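Local coordinates for protein STU0660 (Streptococcus thermophilus, PDB 3ZTH) that probably binds DNA as a large Csn2-family protein of CRISPR-mediated bacterial immunity, and carries magnesium ions, at residues A[73-78]-A[198-203]; A[187-192]-A[227-232]; A[305-310]-A[327-332]. All coordinates share one frame; numbering follows the deposited sequence.

Interaction 1 of 3, residues A[73-78]-A[198-203]; sequences SSYHYI and KYLIVL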
loop_
_atom_site.group_PDB
_atom_site.type_symbol
_atom_site.label_atom_id
_atom_site.label_comp_id
_atom_site.label_asym_id
_atom_site.label_seq_id
_atom_site.Cartn_x
_atom_site.Cartn_y
_atom_site.Cartn_z
ATOM N N SER A 73 5.000 -27.834 11.094
ATOM C CA SER A 73 5.842 -27.039 11.980
ATOM C C SER A 73 6.964 -27.891 12.567
ATOM O O SER A 73 7.843 -27.386 13.262
ATOM C CB SER A 73 4.990 -26.481 13.120
ATOM O OG SER A 73 4.448 -27.538 13.900
ATOM N N SER A 74 6.927 -29.184 12.281
ATOM C CA SER A 74 7.913 -30.119 12.801
ATOM C C SER A 74 9.392 -29.755 12.599
ATOM O O SER A 74 10.238 -30.166 13.391
ATOM C CB SER A 74 7.644 -31.509 12.219
ATOM O OG SER A 74 8.496 -32.475 12.803
ATOM N N TYR A 75 9.713 -28.989 11.558
ATOM C CA TYR A 75 11.109 -28.627 11.301
ATOM C C TYR A 75 11.316 -27.155 11.005
ATOM O O TYR A 75 10.391 -26.459 10.601
ATOM C CB TYR A 75 11.659 -29.360 10.065
ATOM C CG TYR A 75 11.622 -30.866 10.079
ATOM C CD1 TYR A 75 12.636 -31.606 10.686
ATOM C CD2 TYR A 75 10.595 -31.555 9.442
ATOM C CE1 TYR A 75 12.627 -32.994 10.649
ATOM C CE2 TYR A 75 10.580 -32.944 9.401
ATOM C CZ TYR A 75 11.598 -33.657 10.006
ATOM O OH TYR A 75 11.571 -35.036 9.974
ATOM N N HIS A 76 12.550 -26.698 11.205
ATOM C CA HIS A 76 12.942 -25.345 10.843
ATOM C C HIS A 76 13.473 -25.650 9.445
ATOM O O HIS A 76 14.620 -26.065 9.278
ATOM C CB HIS A 76 14.073 -24.827 11.731
ATOM C CG HIS A 76 13.600 -24.239 13.023
ATOM N ND1 HIS A 76 13.437 -24.990 14.168
ATOM C CD2 HIS A 76 13.204 -22.982 13.335
ATOM C CE1 HIS A 76 12.961 -24.220 15.131
ATOM N NE2 HIS A 76 12.811 -22.998 14.651
ATOM N N TYR A 77 12.608 -25.472 8.456
ATOM C CA TYR A 77 12.910 -25.773 7.062
ATOM C C TYR A 77 13.684 -24.718 6.271
ATOM O O TYR A 77 13.318 -23.546 6.258
ATOM C CB TYR A 77 11.593 -26.052 6.341
ATOM C CG TYR A 77 11.735 -26.530 4.921
ATOM C CD1 TYR A 77 12.044 -27.860 4.645
ATOM C CD2 TYR A 77 11.553 -25.656 3.848
ATOM C CE1 TYR A 77 12.165 -28.313 3.337
ATOM C CE2 TYR A 77 11.676 -26.096 2.534
ATOM C CZ TYR A 77 11.983 -27.428 2.286
ATOM O OH TYR A 77 12.112 -27.878 0.990
ATOM N N ILE A 78 14.750 -25.137 5.604
ATOM C CA ILE A 78 15.511 -24.213 4.776
ATOM C C ILE A 78 15.691 -24.805 3.391
ATOM O O ILE A 78 16.346 -25.836 3.228
ATOM C CB ILE A 78 16.906 -23.925 5.312
ATOM C CG1 ILE A 78 16.821 -23.160 6.628
ATOM C CG2 ILE A 78 17.682 -23.132 4.267
ATOM C CD1 ILE A 78 18.187 -22.725 7.177
ATOM N N LYS A 198 14.764 -29.112 15.668
ATOM C CA LYS A 198 15.038 -29.814 14.425
ATOM C C LYS A 198 15.158 -28.911 13.198
ATOM O O LYS A 198 14.351 -28.007 12.983
ATOM C CB LYS A 198 13.973 -30.895 14.187
ATOM C CG LYS A 198 13.792 -31.851 15.372
ATOM C CD LYS A 198 13.280 -33.241 14.958
ATOM C CE LYS A 198 12.005 -33.192 14.109
ATOM N NZ LYS A 198 10.828 -32.605 14.822
ATOM N N TYR A 199 16.192 -29.166 12.403
ATOM C CA TYR A 199 16.447 -28.414 11.184
ATOM C C TYR A 199 16.461 -29.340 9.981
ATOM O O TYR A 199 17.178 -30.343 9.959
ATOM C CB TYR A 199 17.783 -27.682 11.266
ATOM C CG TYR A 199 17.671 -26.298 11.852
ATOM C CD1 TYR A 199 17.334 -26.110 13.191
ATOM C CD2 TYR A 199 17.870 -25.169 11.057
ATOM C CE1 TYR A 199 17.195 -24.830 13.721
ATOM C CE2 TYR A 199 17.736 -23.888 11.575
ATOM C CZ TYR A 199 17.396 -23.724 12.905
ATOM O OH TYR A 199 17.236 -22.457 13.411
ATOM N N LEU A 200 15.656 -29.005 8.985
ATOM C CA LEU A 200 15.591 -29.801 7.778
ATOM C C LEU A 200 16.059 -28.919 6.642
ATOM O O LEU A 200 15.447 -27.900 6.352
ATOM C CB LEU A 200 14.166 -30.267 7.531
ATOM C CG LEU A 200 13.905 -30.966 6.202
ATOM C CD1 LEU A 200 14.890 -32.122 5.994
ATOM C CD2 LEU A 200 12.462 -31.460 6.200
ATOM N N ILE A 201 17.155 -29.311 6.008
ATOM C CA ILE A 201 17.711 -28.538 4.915
ATOM C C ILE A 201 17.711 -29.322 3.609
ATOM O O ILE A 201 18.283 -30.409 3.526
ATOM C CB ILE A 201 19.142 -28.097 5.265
ATOM C CG1 ILE A 201 19.113 -27.314 6.582
ATOM C CG2 ILE A 201 19.730 -27.255 4.138
ATOM C CD1 ILE A 201 20.448 -26.756 6.995
ATOM N N VAL A 202 17.061 -28.754 2.598
ATOM C CA VAL A 202 16.953 -29.366 1.273
ATOM C C VAL A 202 17.886 -28.687 0.282
ATOM O O VAL A 202 17.894 -27.462 0.182
ATOM C CB VAL A 202 15.513 -29.248 0.727
ATOM C CG1 VAL A 202 15.473 -29.636 -0.731
ATOM C CG2 VAL A 202 14.584 -30.135 1.518
ATOM N N LEU A 203 18.649 -29.483 -0.463
ATOM C CA LEU A 203 19.583 -28.941 -1.451
ATOM C C LEU A 203 19.488 -29.560 -2.845
ATOM O O LEU A 203 19.777 -30.736 -3.030
ATOM C CB LEU A 203 21.016 -29.105 -0.951
ATOM C CG LEU A 203 21.495 -28.123 0.118
ATOM C CD1 LEU A 203 22.482 -28.808 1.054
ATOM C CD2 LEU A 203 22.143 -26.931 -0.560
#
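Ser74 opens the contact by gripping the ammonium of Lys198 twice: NZ donates to the backbone O of Ser74 at 2.9 Å, from above the carbonyl plane, and to OG, held anti to the backbone N (chi1 -174°). The Lys198 chain bends at its last two torsions to get there, which also brings NZ over a face of the Tyr75 ring, 4.8 Å from the centroid, a cation-pi contact. Leu200 CD2 lies over the opposite face, 4.0 Å from the centroid, a CH-pi contact, and Phe42 of helix 28-43 meets the same ring edge-to-face. At His76 the parallel pairing of strands 76-80 and 199-204 begins, in the central sheet of this P-loop NTPase-clan fold, where 76-80 is outermost within the chain. His76 N bonds to Lys198 O at 2.8 Å, in the carbonyl plane, and His76 O takes the N-H of Leu200. The His76 side chain shares a sheet face with Tyr199: its CB sits over the centre of the tyrosine ring, 3.5 Å from the centroid, while the rings, 13° from parallel, are offset and scarcely overlap. Tyr77, on the other face with Leu200, lies alongside that leucine and reaches on, CE1 to Val202 CG2 3.5 Å; its OH bonds to Asp79. Ile78 continues the ladder, N to Leu200 O at 2.9 Å, nearly along the C=O axis, and its O accepts from Val202 N.

Interaction 2 of 3, residues A[187-192]-A[227-232]; sequences MLDHLL and KKYPNL
Asp189 OD1 accepts two bonds at once. Tyr229 OH donates to it at 2.6 Å, nearly along the C-O axis, and Lys228 NZ approaches its syn lone pair at 3.1 Å in a salt bridge. OD1 sits at the phenol ring's edge, in its plane, with the carboxylate turned 85° from it. A water completes the link, donating to Asp189 OD2 and accepting from Lys228 NZ, which arrives on a fully extended chain; the nearby ammonium would be expected to keep the carboxylate ionised. These bonds join the C-terminal end of helix 177-192 to the helix-to-strand turn (Tyr229 to Leu232, type I) between helix 212-228 and strand 232-237, in the alpha/beta fold of the P-loop NTPase clan. The Tyr229 ring is sandwiched: Leu192 CB lies over the centre of one face, 3.5 Å from the centroid, and Lys228 CG over the rim of the other. Leu192 CG is anti to its carbonyl carbon (chi1 -68°), which sends CD1 past the ring to Leu232 CD2 at 3.6 Å, the two leucines crossing at about a right angle. Leu188 CD2 grazes Leu232 CD2 at 4.4 Å, and Tyr199 packs on Leu192 and Leu232.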
loop_
_atom_site.group_PDB
_atom_site.type_symbol
_atom_site.label_atom_id
_atom_site.label_comp_id
_atom_site.label_asym_id
_atom_site.label_seq_id
_atom_site.Cartn_x
_atom_site.Cartn_y
_atom_site.Cartn_z
HETATM N N MSE A 187 27.849 -20.816 9.117
HETATM C CA MSE A 187 26.846 -20.041 9.827
HETATM C C MSE A 187 25.851 -20.993 10.469
HETATM O O MSE A 187 25.440 -20.797 11.613
HETATM C CB MSE A 187 26.110 -19.101 8.883
HETATM C CG MSE A 187 24.956 -18.384 9.564
HETATM SE SE MSE A 187 24.297 -16.866 8.582
HETATM C CE MSE A 187 23.115 -17.776 7.374
ATOM N N LEU A 188 25.475 -22.027 9.724
ATOM C CA LEU A 188 24.539 -23.022 10.224
ATOM C C LEU A 188 25.151 -23.723 11.436
ATOM O O LEU A 188 24.453 -24.025 12.406
ATOM C CB LEU A 188 24.220 -24.041 9.127
ATOM C CG LEU A 188 23.318 -25.216 9.519
ATOM C CD1 LEU A 188 21.919 -24.726 9.860
ATOM C CD2 LEU A 188 23.275 -26.211 8.378
ATOM N N ASP A 189 26.459 -23.966 11.383
ATOM C CA ASP A 189 27.156 -24.635 12.479
ATOM C C ASP A 189 27.008 -23.839 13.777
ATOM O O ASP A 189 26.504 -24.345 14.777
ATOM C CB ASP A 189 28.645 -24.791 12.144
ATOM C CG ASP A 189 29.371 -25.751 13.092
ATOM O OD1 ASP A 189 28.854 -26.023 14.195
ATOM O OD2 ASP A 189 30.470 -26.230 12.735
ATOM N N HIS A 190 27.444 -22.585 13.739
ATOM C CA HIS A 190 27.392 -21.701 14.893
ATOM C C HIS A 190 25.982 -21.546 15.430
ATOM O O HIS A 190 25.796 -21.387 16.634
ATOM C CB HIS A 190 27.979 -20.329 14.536
ATOM C CG HIS A 190 29.409 -20.385 14.086
ATOM N ND1 HIS A 190 30.095 -19.274 13.644
ATOM C CD2 HIS A 190 30.272 -21.425 13.981
ATOM C CE1 HIS A 190 31.317 -19.628 13.282
ATOM N NE2 HIS A 190 31.450 -20.927 13.475
ATOM N N LEU A 191 24.982 -21.586 14.556
ATOM C CA LEU A 191 23.612 -21.466 15.030
ATOM C C LEU A 191 23.186 -22.744 15.758
ATOM O O LEU A 191 22.711 -22.689 16.888
ATOM C CB LEU A 191 22.643 -21.201 13.877
ATOM C CG LEU A 191 21.190 -21.091 14.369
ATOM C CD1 LEU A 191 21.029 -19.780 15.121
ATOM C CD2 LEU A 191 20.208 -21.145 13.222
ATOM N N LEU A 192 23.367 -23.894 15.113
ATOM C CA LEU A 192 22.979 -25.171 15.706
ATOM C C LEU A 192 23.628 -25.445 17.048
ATOM O O LEU A 192 23.087 -26.199 17.852
ATOM C CB LEU A 192 23.299 -26.330 14.756
ATOM C CG LEU A 192 22.480 -26.404 13.468
ATOM C CD1 LEU A 192 22.923 -27.586 12.629
ATOM C CD2 LEU A 192 21.009 -26.536 13.816
ATOM N N LYS A 227 26.760 -35.560 12.201
ATOM C CA LYS A 227 27.321 -36.403 13.243
ATOM C C LYS A 227 27.513 -35.578 14.509
ATOM O O LYS A 227 27.706 -36.120 15.591
ATOM C CB LYS A 227 28.656 -36.996 12.788
ATOM C CG LYS A 227 28.514 -37.979 11.642
ATOM C CD LYS A 227 29.862 -38.479 11.165
ATOM C CE LYS A 227 29.723 -39.382 9.947
ATOM N NZ LYS A 227 31.056 -39.793 9.415
ATOM N N LYS A 228 27.435 -34.260 14.365
ATOM C CA LYS A 228 27.616 -33.358 15.491
ATOM C C LYS A 228 26.297 -32.875 16.061
ATOM O O LYS A 228 26.180 -32.652 17.266
ATOM C CB LYS A 228 28.458 -32.164 15.053
ATOM C CG LYS A 228 28.595 -31.080 16.080
ATOM C CD LYS A 228 29.539 -30.005 15.576
ATOM C CE LYS A 228 29.721 -28.894 16.599
ATOM N NZ LYS A 228 30.566 -27.793 16.045
ATOM N N TYR A 229 25.304 -32.719 15.193
ATOM C CA TYR A 229 23.992 -32.250 15.605
ATOM C C TYR A 229 22.919 -33.267 15.258
ATOM O O TYR A 229 22.427 -33.312 14.135
ATOM C CB TYR A 229 23.676 -30.922 14.926
ATOM C CG TYR A 229 24.644 -29.818 15.273
ATOM C CD1 TYR A 229 24.645 -29.233 16.541
ATOM C CD2 TYR A 229 25.571 -29.365 14.336
ATOM C CE1 TYR A 229 25.546 -28.221 16.866
ATOM C CE2 TYR A 229 26.478 -28.356 14.649
ATOM C CZ TYR A 229 26.460 -27.788 15.913
ATOM O OH TYR A 229 27.357 -26.791 16.211
ATOM N N PRO A 230 22.537 -34.097 16.228
ATOM C CA PRO A 230 21.511 -35.124 16.022
ATOM C C PRO A 230 20.239 -34.538 15.424
ATOM O O PRO A 230 19.503 -35.209 14.702
ATOM C CB PRO A 230 21.270 -35.655 17.434
ATOM C CG PRO A 230 22.607 -35.472 18.092
ATOM C CD PRO A 230 23.025 -34.104 17.619
ATOM N N ASN A 231 19.999 -33.272 15.730
ATOM C CA ASN A 231 18.802 -32.576 15.288
ATOM C C ASN A 231 18.830 -32.062 13.850
ATOM O O ASN A 231 17.891 -31.400 13.411
ATOM C CB ASN A 231 18.521 -31.417 16.254
ATOM C CG ASN A 231 19.723 -30.492 16.424
ATOM O OD1 ASN A 231 20.864 -30.950 16.514
ATOM N ND2 ASN A 231 19.468 -29.187 16.485
ATOM N N LEU A 232 19.889 -32.380 13.115
ATOM C CA LEU A 232 20.018 -31.907 11.740
ATOM C C LEU A 232 19.730 -32.961 10.682
ATOM O O LEU A 232 20.207 -34.088 10.772
ATOM C CB LEU A 232 21.423 -31.349 11.519
ATOM C CG LEU A 232 21.755 -30.793 10.135
ATOM C CD1 LEU A 232 20.745 -29.713 9.762
ATOM C CD2 LEU A 232 23.175 -30.231 10.146
HETATM O O HOH W 1 32.613 -28.090 13.818
#

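Interaction 3 of 3, residues A[305-310]-A[327-332]; sequences LRQPSL and FSYRIR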
loop_
_atom_site.group_PDB
_atom_site.type_symbol
_atom_site.label_atom_id
_atom_site.label_comp_id
_atom_site.label_asym_id
_atom_site.label_seq_id
_atom_site.Cartn_x
_atom_site.Cartn_y
_atom_site.Cartn_z
ATOM N N LEU A 305 14.735 -46.285 -22.944
ATOM C CA LEU A 305 14.652 -46.285 -24.396
ATOM C C LEU A 305 16.048 -46.424 -24.997
ATOM O O LEU A 305 16.241 -47.111 -26.000
ATOM C CB LEU A 305 14.004 -44.979 -24.858
ATOM C CG LEU A 305 13.592 -44.850 -26.324
ATOM C CD1 LEU A 305 12.707 -46.026 -26.724
ATOM C CD2 LEU A 305 12.858 -43.527 -26.517
ATOM N N ARG A 306 17.015 -45.763 -24.369
ATOM C CA ARG A 306 18.404 -45.804 -24.810
ATOM C C ARG A 306 19.232 -46.407 -23.689
ATOM O O ARG A 306 19.132 -45.966 -22.548
ATOM C CB ARG A 306 18.923 -44.392 -25.084
ATOM C CG ARG A 306 18.207 -43.640 -26.189
ATOM C CD ARG A 306 18.720 -42.206 -26.282
ATOM N NE ARG A 306 18.403 -41.594 -27.570
ATOM C CZ ARG A 306 18.754 -40.360 -27.924
ATOM N NH1 ARG A 306 19.435 -39.587 -27.084
ATOM N NH2 ARG A 306 18.434 -39.901 -29.127
ATOM N N GLN A 307 20.048 -47.407 -24.006
ATOM C CA GLN A 307 20.894 -48.037 -22.998
ATOM C C GLN A 307 21.963 -47.077 -22.533
ATOM O O GLN A 307 22.725 -46.557 -23.345
ATOM C CB GLN A 307 21.600 -49.260 -23.559
ATOM C CG GLN A 307 20.769 -50.499 -23.586
ATOM C CD GLN A 307 21.632 -51.735 -23.618
ATOM O OE1 GLN A 307 21.125 -52.858 -23.593
ATOM N NE2 GLN A 307 22.950 -51.537 -23.669
ATOM N N PRO A 308 22.045 -46.829 -21.217
ATOM C CA PRO A 308 23.080 -45.907 -20.745
ATOM C C PRO A 308 24.445 -46.525 -21.006
ATOM O O PRO A 308 24.605 -47.745 -20.943
ATOM C CB PRO A 308 22.765 -45.760 -19.257
ATOM C CG PRO A 308 22.193 -47.096 -18.912
ATOM C CD PRO A 308 21.276 -47.381 -20.088
ATOM N N SER A 309 25.415 -45.680 -21.336
ATOM C CA SER A 309 26.769 -46.134 -21.607
ATOM C C SER A 309 27.407 -46.495 -20.272
ATOM O O SER A 309 27.544 -45.644 -19.385
ATOM C CB SER A 309 27.572 -45.026 -22.301
ATOM O OG SER A 309 28.836 -45.503 -22.730
ATOM N N LEU A 310 27.782 -47.761 -20.131
ATOM C CA LEU A 310 28.387 -48.229 -18.899
ATOM C C LEU A 310 29.452 -49.270 -19.173
ATOM O O LEU A 310 29.474 -49.884 -20.243
ATOM C CB LEU A 310 27.327 -48.846 -17.982
ATOM C CG LEU A 310 26.168 -47.975 -17.504
ATOM C CD1 LEU A 310 25.173 -48.836 -16.722
ATOM C CD2 LEU A 310 26.701 -46.840 -16.648
ATOM N N PHE A 327 12.783 -55.830 -10.716
ATOM C CA PHE A 327 12.525 -54.961 -11.853
ATOM C C PHE A 327 13.122 -55.688 -13.052
ATOM O O PHE A 327 14.265 -56.155 -12.995
ATOM C CB PHE A 327 13.191 -53.603 -11.671
ATOM C CG PHE A 327 12.655 -52.547 -12.593
ATOM C CD1 PHE A 327 11.406 -51.983 -12.370
ATOM C CD2 PHE A 327 13.383 -52.137 -13.705
ATOM C CE1 PHE A 327 10.894 -51.029 -13.241
ATOM C CE2 PHE A 327 12.874 -51.182 -14.580
ATOM C CZ PHE A 327 11.634 -50.630 -14.347
ATOM N N SER A 328 12.355 -55.769 -14.135
ATOM C CA SER A 328 12.760 -56.488 -15.345
ATOM C C SER A 328 13.797 -55.884 -16.302
ATOM O O SER A 328 14.408 -56.616 -17.083
ATOM C CB SER A 328 11.513 -56.835 -16.159
ATOM O OG SER A 328 10.880 -55.653 -16.637
ATOM N N TYR A 329 14.005 -54.574 -16.276
ATOM C CA TYR A 329 14.974 -53.989 -17.201
ATOM C C TYR A 329 16.361 -54.624 -17.160
ATOM O O TYR A 329 16.870 -54.970 -16.091
ATOM C CB TYR A 329 15.128 -52.491 -16.967
ATOM C CG TYR A 329 16.048 -51.864 -17.983
ATOM C CD1 TYR A 329 15.598 -51.596 -19.282
ATOM C CD2 TYR A 329 17.381 -51.589 -17.673
ATOM C CE1 TYR A 329 16.450 -51.074 -20.244
ATOM C CE2 TYR A 329 18.249 -51.063 -18.632
ATOM C CZ TYR A 329 17.776 -50.808 -19.914
ATOM O OH TYR A 329 18.620 -50.281 -20.861
ATOM N N ARG A 330 16.972 -54.768 -18.333
ATOM C CA ARG A 330 18.304 -55.350 -18.423
ATOM C C ARG A 330 19.118 -54.740 -19.551
ATOM O O ARG A 330 18.634 -54.567 -20.671
ATOM C CB ARG A 330 18.234 -56.863 -18.663
ATOM C CG ARG A 330 17.586 -57.678 -17.564
ATOM C CD ARG A 330 18.521 -57.934 -16.397
ATOM N NE ARG A 330 17.859 -58.756 -15.387
ATOM C CZ ARG A 330 16.816 -58.356 -14.665
ATOM N NH1 ARG A 330 16.316 -57.139 -14.835
ATOM N NH2 ARG A 330 16.261 -59.173 -13.781
ATOM N N ILE A 331 20.364 -54.416 -19.244
ATOM C CA ILE A 331 21.271 -53.890 -20.245
ATOM C C ILE A 331 21.694 -55.131 -21.037
ATOM O O ILE A 331 22.102 -56.130 -20.451
ATOM C CB ILE A 331 22.489 -53.225 -19.563
ATOM C CG1 ILE A 331 22.063 -51.875 -18.985
ATOM C CG2 ILE A 331 23.644 -53.079 -20.543
ATOM C CD1 ILE A 331 23.078 -51.256 -18.061
ATOM N N ARG A 332 21.557 -55.087 -22.358
ATOM C CA ARG A 332 21.933 -56.228 -23.188
ATOM C C ARG A 332 23.348 -56.075 -23.735
ATOM O O ARG A 332 23.777 -54.979 -24.104
ATOM C CB ARG A 332 20.949 -56.415 -24.353
ATOM C CG ARG A 332 19.673 -57.205 -24.028
ATOM C CD ARG A 332 18.603 -56.355 -23.348
ATOM N NE ARG A 332 17.342 -57.084 -23.197
ATOM C CZ ARG A 332 16.258 -56.612 -22.581
ATOM N NH1 ARG A 332 16.257 -55.395 -22.043
ATOM N NH2 ARG A 332 15.165 -57.362 -22.504
#
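Two irregular chain segments flanking helix 312-324 meet here, a loop-to-loop contact that brackets the helix in the C-terminal part of this Csn2 protein. Gln307 makes the one hydrogen bond between them. Its CG is anti to the carbonyl carbon (chi1 -81°) and the chain beyond is extended (chi2 -157°), which carries the amide to the backbone of the second loop: OE1 accepts from Arg332 N at 2.6 Å, the N-H lying above the carboxamide plane with an N-H...O angle of 161°. NE2 of the same amide rests 3.6 Å from Ile331 CG2. Lower on the chain, Gln307 CG touches the Tyr329 hydroxyl at 3.5 Å, the ring having been brought in by a side chain whose CG is anti to the backbone N, and the amide and ring planes stand steeply to one another. Pro308 CD approaches the same hydroxyl tip to tip; this OH is buried with no polar partner in the model. Pro308 itself lies about 9 Å, side chain to ion, from a bound magnesium whose site includes Gln26 and Asp240. Arg330 points away from the first loop and braces its own: NH1 donates in the guanidinium plane to both Phe327 O, at 2.9 Å, and Tyr329 O. Ile331 N is held by Asn319 of helix 312-324, and Leu310 and Ile331 both pack on Leu318 of that helix. Ser309 OG hydrogen-bonds to Asp314 and Ser311 of the third subunit. Ile331 CG1 is anti to its carbonyl carbon, and at the end of the branch CD1 meets Leu310 CD1 at 3.5 Å.

From the N terminus, interaction 1 opens first at 73-78 and closes at 198-203, bringing together segments with 119 residues between them. Interaction 2 opens inside that span, at 187-192, and closes beyond it at 227-232, so the two cross. They also touch: strand 199-204 follows helix 177-192 and precedes helix 212-228, Tyr199 N probably bonds to Asn231 O, and Ile201 packs on Leu188. Together they tie outer strand 76-80 to strand 199-204, and the end of helix 177-192 to the turn leading from helix 212-228 into strand 232-237. Interaction 3 comes later, in series, closing the short 305-332 loop around helix 312-324, its centre about 37 Å and 41 Å from those of interactions 1 and 2.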